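Local coordinates for fibronectin type III domain-containing protein (Simiduia agarivorans, PDB 6P2K), which probably hydrolyses the glucan backbone of xyloglucan through its family 74 glycoside hydrolase module, a beta-propeller region that also binds zinc, at residues B[405-408]-B[413-416]; B[421-426]-B[430-435]. One frame throughout, in Å; residues are numbered along the deposited sequence.

Contact 1. Residues B[405-408]-B[413-416]; sequences DVAV and VIQG
Val413 faces Val408 in a non-hydrogen-bonded antiparallel pair whose side chains lie side by side. The CG1 methyl of Val413, placed anti to the backbone N (chi1 -176°), packs 4.0 Å from Val408 CG2; Val413 CG1 also lies 4.0 Å from Val406 CG2, the two side chains crossing at a slant. Trp432, from the strand 431-432, packs against the Val413 side chain. At Ile414 the two strands exchange a reciprocal pair of bonds with Ala407: Ile414 N donates to Ala407 O at 3.0 Å, and Ala407 N reaches Ile414 O at 3.1 Å. The second oxygen, Ile414 O, also receives a CA-H contact from Val406 CA at 3.3 Å. On the sheet face shared by Ile414 and Ala407, Ile414 CG2 meets Ala407 CB at 3.8 Å, and both side chains pack on Val451. Gln415 pairs with Val406 without direct backbone bonds and projects to the face of the valines; its OE1 accepts from Thr403 and Gln417, and NE2 donates to Asn10. Gly416 closes the segment: its N bonds Asp405 O at 3.0 Å. The carboxylate of Asp405 leads away from the hairpin partner, and OD1 accepts Val406 N at 2.7 Å on its anti side, bent to 138° at the hydrogen. Asp405 OD2 binds zinc, which Asp513 OD1 also coordinates. Asp405 is thus gripped at its carbonyl by the neighbouring strand and at OD1 by the next amide, which probably helps to position the zinc-binding OD2.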
ATOM      1  N   ASP B 405      -5.016 -36.543  -5.521  1.00 17.61           N
ATOM      2  CA  ASP B 405      -3.601 -36.188  -5.545  1.00 17.35           C
ATOM      3  C   ASP B 405      -3.305 -35.348  -4.310  1.00 19.43           C
ATOM      4  O   ASP B 405      -4.218 -34.825  -3.662  1.00 14.82           O
ATOM      5  CB  ASP B 405      -3.247 -35.430  -6.841  1.00 17.65           C
ATOM      6  CG  ASP B 405      -1.778 -35.585  -7.244  1.00 21.78           C
ATOM      7  OD1 ASP B 405      -0.980 -36.002  -6.374  1.00 16.08           O
ATOM      8  OD2 ASP B 405      -1.429 -35.324  -8.433  1.00 21.27           O
ATOM      9  N   VAL B 406      -2.017 -35.238  -3.980  1.00 18.71           N
ATOM     10  CA  VAL B 406      -1.563 -34.460  -2.832  1.00 16.80           C
ATOM     11  C   VAL B 406      -0.262 -33.764  -3.203  1.00 19.59           C
ATOM     12  O   VAL B 406       0.519 -34.262  -4.017  1.00 18.48           O
ATOM     13  CB  VAL B 406      -1.377 -35.343  -1.572  1.00 19.17           C
ATOM     14  CG1 VAL B 406      -0.299 -36.398  -1.803  1.00 15.52           C
ATOM     15  CG2 VAL B 406      -1.058 -34.497  -0.340  1.00 12.35           C
ATOM     16  N   ALA B 407      -0.043 -32.589  -2.615  1.00 21.47           N
ATOM     17  CA  ALA B 407       1.222 -31.879  -2.737  1.00 20.40           C
ATOM     18  C   ALA B 407       1.524 -31.192  -1.413  1.00 19.73           C
ATOM     19  O   ALA B 407       0.614 -30.746  -0.709  1.00 21.93           O
ATOM     20  CB  ALA B 407       1.196 -30.853  -3.876  1.00 16.91           C
ATOM     21  N   VAL B 408       2.810 -31.112  -1.076  1.00 18.94           N
ATOM     22  CA  VAL B 408       3.259 -30.592   0.210  1.00 17.88           C
ATOM     23  C   VAL B 408       4.398 -29.608  -0.018  1.00 20.91           C
ATOM     24  O   VAL B 408       5.303 -29.870  -0.816  1.00 21.78           O
ATOM     25  CB  VAL B 408       3.718 -31.725   1.153  1.00 18.11           C
ATOM     26  CG1 VAL B 408       4.296 -31.153   2.440  1.00 16.80           C
ATOM     27  CG2 VAL B 408       2.571 -32.673   1.464  1.00 21.97           C
ATOM     28  N   VAL B 413      -0.202 -28.022   2.813  1.00 19.17           N
ATOM     29  CA  VAL B 413      -0.614 -29.263   2.172  1.00 19.68           C
ATOM     30  C   VAL B 413      -1.884 -28.981   1.386  1.00 20.13           C
ATOM     31  O   VAL B 413      -2.756 -28.240   1.851  1.00 19.62           O
ATOM     32  CB  VAL B 413      -0.859 -30.398   3.193  1.00 17.53           C
ATOM     33  CG1 VAL B 413      -1.189 -31.704   2.471  1.00 16.22           C
ATOM     34  CG2 VAL B 413       0.345 -30.579   4.109  1.00 15.84           C
ATOM     35  N   ILE B 414      -1.989 -29.564   0.194  1.00 14.33           N
ATOM     36  CA  ILE B 414      -3.221 -29.508  -0.579  1.00 17.11           C
ATOM     37  C   ILE B 414      -3.631 -30.927  -0.944  1.00 20.09           C
ATOM     38  O   ILE B 414      -2.801 -31.723  -1.398  1.00 18.76           O
ATOM     39  CB  ILE B 414      -3.086 -28.636  -1.845  1.00 14.17           C
ATOM     40  CG1 ILE B 414      -4.383 -28.686  -2.659  1.00 13.40           C
ATOM     41  CG2 ILE B 414      -1.892 -29.069  -2.693  1.00 12.25           C
ATOM     42  CD1 ILE B 414      -4.512 -27.576  -3.680  1.00 16.14           C
ATOM     43  N   GLN B 415      -4.901 -31.250  -0.705  1.00 17.58           N
ATOM     44  CA  GLN B 415      -5.545 -32.428  -1.271  1.00 17.99           C
ATOM     45  C   GLN B 415      -6.404 -31.986  -2.445  1.00 17.90           C
ATOM     46  O   GLN B 415      -7.253 -31.104  -2.295  1.00 19.35           O
ATOM     47  CB  GLN B 415      -6.434 -33.141  -0.251  1.00 19.41           C
ATOM     48  CG  GLN B 415      -5.744 -33.834   0.895  1.00 17.86           C
ATOM     49  CD  GLN B 415      -6.741 -34.599   1.751  1.00 20.16           C
ATOM     50  OE1 GLN B 415      -7.529 -35.397   1.239  1.00 20.69           O
ATOM     51  NE2 GLN B 415      -6.726 -34.345   3.058  1.00 13.95           N
ATOM     52  N   GLY B 416      -6.179 -32.589  -3.609  1.00 17.92           N
ATOM     53  CA  GLY B 416      -7.083 -32.399  -4.724  1.00 17.39           C
ATOM     54  C   GLY B 416      -8.195 -33.425  -4.665  1.00 17.96           C
ATOM     55  O   GLY B 416      -7.928 -34.629  -4.695  1.00 21.67           O
TER

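Contact 2. Residues B[421-426]-B[430-435]; sequences GLMESW and VSWSNM
Ser425 lies over one face of the Trp432 indole: its CB stands 3.6 Å from the centroid of the six-membered ring, 13° off the normal, a CH-pi contact. Met423 approaches the same ring differently. Met423 O comes to the ring edge, near its plane, 3.4 Å from Trp432 CZ3, and the two side chains cross at about a right angle, with Met423 CG 3.6 Å from Trp432 CE3. Met423 CG anti to the backbone N (chi1 -176°) and bends at the next two torsions bring Met423 SD obliquely to the five-membered ring, a Met-aromatic contact, and Met423 CE to 3.7 Å from Asn434 CB. With an alanine in place of Trp432, Ser425 CB and the bent Met423 chain would probably lose the ring they pack on, leaving a gap over that face. Trp426 turns elsewhere, its CZ3 edge meeting Ser433 CB. Between the aromatics, Glu424 and Ser433 form a single antiparallel hydrogen-bonded pair, Glu424 N to Ser433 O 3.0 Å and Ser433 N to Glu424 O 2.9 Å. Ser425 OG donates to Ser431 O at 2.6 Å and accepts from Gly429 N, and a water links Trp426 N to Ser431 OG, which also bonds Asp427. Ser425, Asp427, Gly429, Ser431 and Trp432 follow the spacing of the Asp-box, the beta-hairpin motif recurrent in propeller blades of GH74 enzymes and sialidases.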
ATOM      1  N   GLY B 421     -13.107 -30.244  -4.197  1.00 18.73           N
ATOM      2  CA  GLY B 421     -12.171 -29.348  -4.865  1.00 16.43           C
ATOM      3  C   GLY B 421     -10.858 -29.139  -4.130  1.00 16.45           C
ATOM      4  O   GLY B 421     -10.197 -30.086  -3.693  1.00 16.98           O
ATOM      5  N   LEU B 422     -10.460 -27.873  -4.018  1.00 17.50           N
ATOM      6  CA  LEU B 422      -9.178 -27.485  -3.431  1.00 17.11           C
ATOM      7  C   LEU B 422      -9.287 -27.552  -1.914  1.00 16.41           C
ATOM      8  O   LEU B 422      -9.833 -26.647  -1.282  1.00 16.81           O
ATOM      9  CB  LEU B 422      -8.784 -26.080  -3.880  1.00 15.16           C
ATOM     10  CG  LEU B 422      -8.701 -25.777  -5.380  1.00 19.11           C
ATOM     11  CD1 LEU B 422      -8.803 -24.279  -5.629  1.00 15.83           C
ATOM     12  CD2 LEU B 422      -7.412 -26.325  -5.977  1.00 16.39           C
ATOM     13  N   MET B 423      -8.751 -28.617  -1.320  1.00 13.16           N
ATOM     14  CA  MET B 423      -8.754 -28.806   0.130  1.00 13.69           C
ATOM     15  C   MET B 423      -7.353 -28.497   0.649  1.00 16.76           C
ATOM     16  O   MET B 423      -6.398 -29.212   0.332  1.00 20.01           O
ATOM     17  CB  MET B 423      -9.176 -30.231   0.485  1.00 13.76           C
ATOM     18  CG  MET B 423      -9.308 -30.492   1.975  1.00 17.49           C
ATOM     19  SD  MET B 423     -10.690 -29.597   2.709  1.00 22.04           S
ATOM     20  CE  MET B 423     -12.064 -30.359   1.846  1.00 23.02           C
ATOM     21  N   GLU B 424      -7.226 -27.438   1.444  1.00 16.72           N
ATOM     22  CA  GLU B 424      -5.920 -26.873   1.752  1.00 18.67           C
ATOM     23  C   GLU B 424      -5.677 -26.804   3.251  1.00 19.63           C
ATOM     24  O   GLU B 424      -6.595 -26.569   4.042  1.00 17.92           O
ATOM     25  CB  GLU B 424      -5.776 -25.478   1.142  1.00 18.87           C
ATOM     26  CG  GLU B 424      -5.798 -25.493  -0.380  1.00 18.23           C
ATOM     27  CD  GLU B 424      -5.700 -24.108  -0.975  1.00 17.69           C
ATOM     28  OE1 GLU B 424      -6.749 -23.456  -1.140  1.00 18.86           O
ATOM     29  OE2 GLU B 424      -4.569 -23.669  -1.271  1.00 18.44           O
ATOM     30  N   SER B 425      -4.416 -26.996   3.629  1.00 16.61           N
ATOM     31  CA  SER B 425      -3.984 -26.964   5.019  1.00 17.34           C
ATOM     32  C   SER B 425      -2.740 -26.105   5.152  1.00 18.31           C
ATOM     33  O   SER B 425      -1.897 -26.076   4.251  1.00 18.16           O
ATOM     34  CB  SER B 425      -3.693 -28.374   5.544  1.00 17.58           C
ATOM     35  OG  SER B 425      -3.359 -28.343   6.922  1.00 17.56           O
ATOM     36  N   TRP B 426      -2.628 -25.409   6.284  1.00 17.35           N
ATOM     37  CA  TRP B 426      -1.447 -24.615   6.597  1.00 18.35           C
ATOM     38  C   TRP B 426      -0.811 -25.009   7.925  1.00 20.34           C
ATOM     39  O   TRP B 426       0.033 -24.263   8.439  1.00 20.20           O
ATOM     40  CB  TRP B 426      -1.793 -23.124   6.593  1.00 18.57           C
ATOM     41  CG  TRP B 426      -2.375 -22.682   5.288  1.00 18.10           C
ATOM     42  CD1 TRP B 426      -1.699 -22.164   4.225  1.00 17.90           C
ATOM     43  CD2 TRP B 426      -3.752 -22.752   4.895  1.00 15.06           C
ATOM     44  NE1 TRP B 426      -2.570 -21.889   3.198  1.00 17.37           N
ATOM     45  CE2 TRP B 426      -3.837 -22.241   3.585  1.00 16.43           C
ATOM     46  CE3 TRP B 426      -4.920 -23.182   5.528  1.00 13.04           C
ATOM     47  CZ2 TRP B 426      -5.047 -22.152   2.894  1.00 16.04           C
ATOM     48  CZ3 TRP B 426      -6.121 -23.096   4.842  1.00 17.61           C
ATOM     49  CH2 TRP B 426      -6.175 -22.583   3.538  1.00 17.65           C
ATOM     50  N   VAL B 430      -3.267 -31.076   9.572  1.00 19.23           N
ATOM     51  CA  VAL B 430      -4.161 -31.297  10.705  1.00 19.19           C
ATOM     52  C   VAL B 430      -5.527 -30.678  10.436  1.00 19.51           C
ATOM     53  O   VAL B 430      -6.564 -31.339  10.567  1.00 18.31           O
ATOM     54  CB  VAL B 430      -3.533 -30.745  11.997  1.00 20.36           C
ATOM     55  CG1 VAL B 430      -4.574 -30.662  13.105  1.00 23.10           C
ATOM     56  CG2 VAL B 430      -2.361 -31.614  12.431  1.00 20.03           C
ATOM     57  N   SER B 431      -5.552 -29.403  10.051  1.00 21.16           N
ATOM     58  CA  SER B 431      -6.797 -28.679   9.844  1.00 19.44           C
ATOM     59  C   SER B 431      -6.821 -28.093   8.441  1.00 17.70           C
ATOM     60  O   SER B 431      -5.775 -27.798   7.858  1.00 18.53           O
ATOM     61  CB  SER B 431      -6.978 -27.571  10.881  1.00 16.59           C
ATOM     62  OG  SER B 431      -6.098 -26.487  10.633  1.00 18.04           O
ATOM     63  N   TRP B 432      -8.031 -27.914   7.907  1.00 14.08           N
ATOM     64  CA  TRP B 432      -8.207 -27.630   6.490  1.00 11.45           C
ATOM     65  C   TRP B 432      -9.293 -26.590   6.257  1.00 16.37           C
ATOM     66  O   TRP B 432     -10.137 -26.323   7.117  1.00 17.47           O
ATOM     67  CB  TRP B 432      -8.579 -28.894   5.706  1.00 15.66           C
ATOM     68  CG  TRP B 432      -7.650 -30.033   5.923  1.00 17.18           C
ATOM     69  CD1 TRP B 432      -7.586 -30.848   7.020  1.00 13.14           C
ATOM     70  CD2 TRP B 432      -6.642 -30.491   5.019  1.00 17.81           C
ATOM     71  NE1 TRP B 432      -6.593 -31.783   6.853  1.00 16.35           N
ATOM     72  CE2 TRP B 432      -6.002 -31.589   5.631  1.00 18.50           C
ATOM     73  CE3 TRP B 432      -6.216 -30.080   3.751  1.00 15.82           C
ATOM     74  CZ2 TRP B 432      -4.961 -32.281   5.017  1.00 15.40           C
ATOM     75  CZ3 TRP B 432      -5.178 -30.769   3.143  1.00 18.52           C
ATOM     76  CH2 TRP B 432      -4.564 -31.856   3.777  1.00 16.63           C
ATOM     77  N   SER B 433      -9.266 -26.027   5.050  1.00 16.67           N
ATOM     78  CA  SER B 433     -10.330 -25.193   4.517  1.00 17.22           C
ATOM     79  C   SER B 433     -10.394 -25.422   3.014  1.00 20.04           C
ATOM     80  O   SER B 433      -9.359 -25.560   2.360  1.00 20.38           O
ATOM     81  CB  SER B 433     -10.096 -23.705   4.811  1.00 17.74           C
ATOM     82  OG  SER B 433     -11.088 -22.905   4.185  1.00 18.08           O
ATOM     83  N   ASN B 434     -11.610 -25.479   2.471  1.00 20.71           N
ATOM     84  CA  ASN B 434     -11.784 -25.524   1.023  1.00 19.71           C
ATOM     85  C   ASN B 434     -12.615 -24.348   0.522  1.00 18.27           C
ATOM     86  O   ASN B 434     -13.128 -24.386  -0.601  1.00 18.15           O
ATOM     87  CB  ASN B 434     -12.392 -26.863   0.585  1.00 15.81           C
ATOM     88  CG  ASN B 434     -13.897 -26.950   0.813  1.00 16.42           C
ATOM     89  OD1 ASN B 434     -14.457 -26.285   1.682  1.00 13.61           O
ATOM     90  ND2 ASN B 434     -14.558 -27.778   0.015  1.00 13.84           N
ATOM     91  N   MET B 435     -12.736 -23.289   1.333  1.00 19.56           N
ATOM     92  CA  MET B 435     -13.587 -22.160   0.975  1.00 18.95           C
ATOM     93  C   MET B 435     -13.102 -21.453  -0.286  1.00 17.79           C
ATOM     94  O   MET B 435     -13.914 -20.884  -1.024  1.00 18.04           O
ATOM     95  CB  MET B 435     -13.661 -21.166   2.137  1.00 17.70           C
ATOM     96  CG  MET B 435     -14.370 -21.692   3.382  1.00 19.58           C
ATOM     97  SD  MET B 435     -16.096 -22.160   3.113  1.00 20.44           S
ATOM     98  CE  MET B 435     -16.810 -20.591   2.626  1.00 20.93           C
TER
HETATM   99  O   HOH W   1      -4.395 -25.070   8.529  1.00 17.79           O

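How the contacts relate
Contacts 1 and 2 come in series along the chain, with centres about 9 Å apart on the same side of its centre. Strands 403-409, 412-417 and 421-425 form one antiparallel meander, and 430-435 follows with a single bridge to 421-425 and pairs on with strand 388-395 through the short strand 431-432. The join is made by strands 412-417 and 421-425, where Val413 O to Ser425 N and Gln415 N to Met423 O, each 2.7 Å, are probable hydrogen bonds. Trp432 reaches back to contact 1, its CZ2 lying 3.3 Å from Gln415 NE2. This up-and-down order suits a propeller blade, with the zinc ligand Asp405 on its first strand and the Asp-box at the turn between its third and fourth strands.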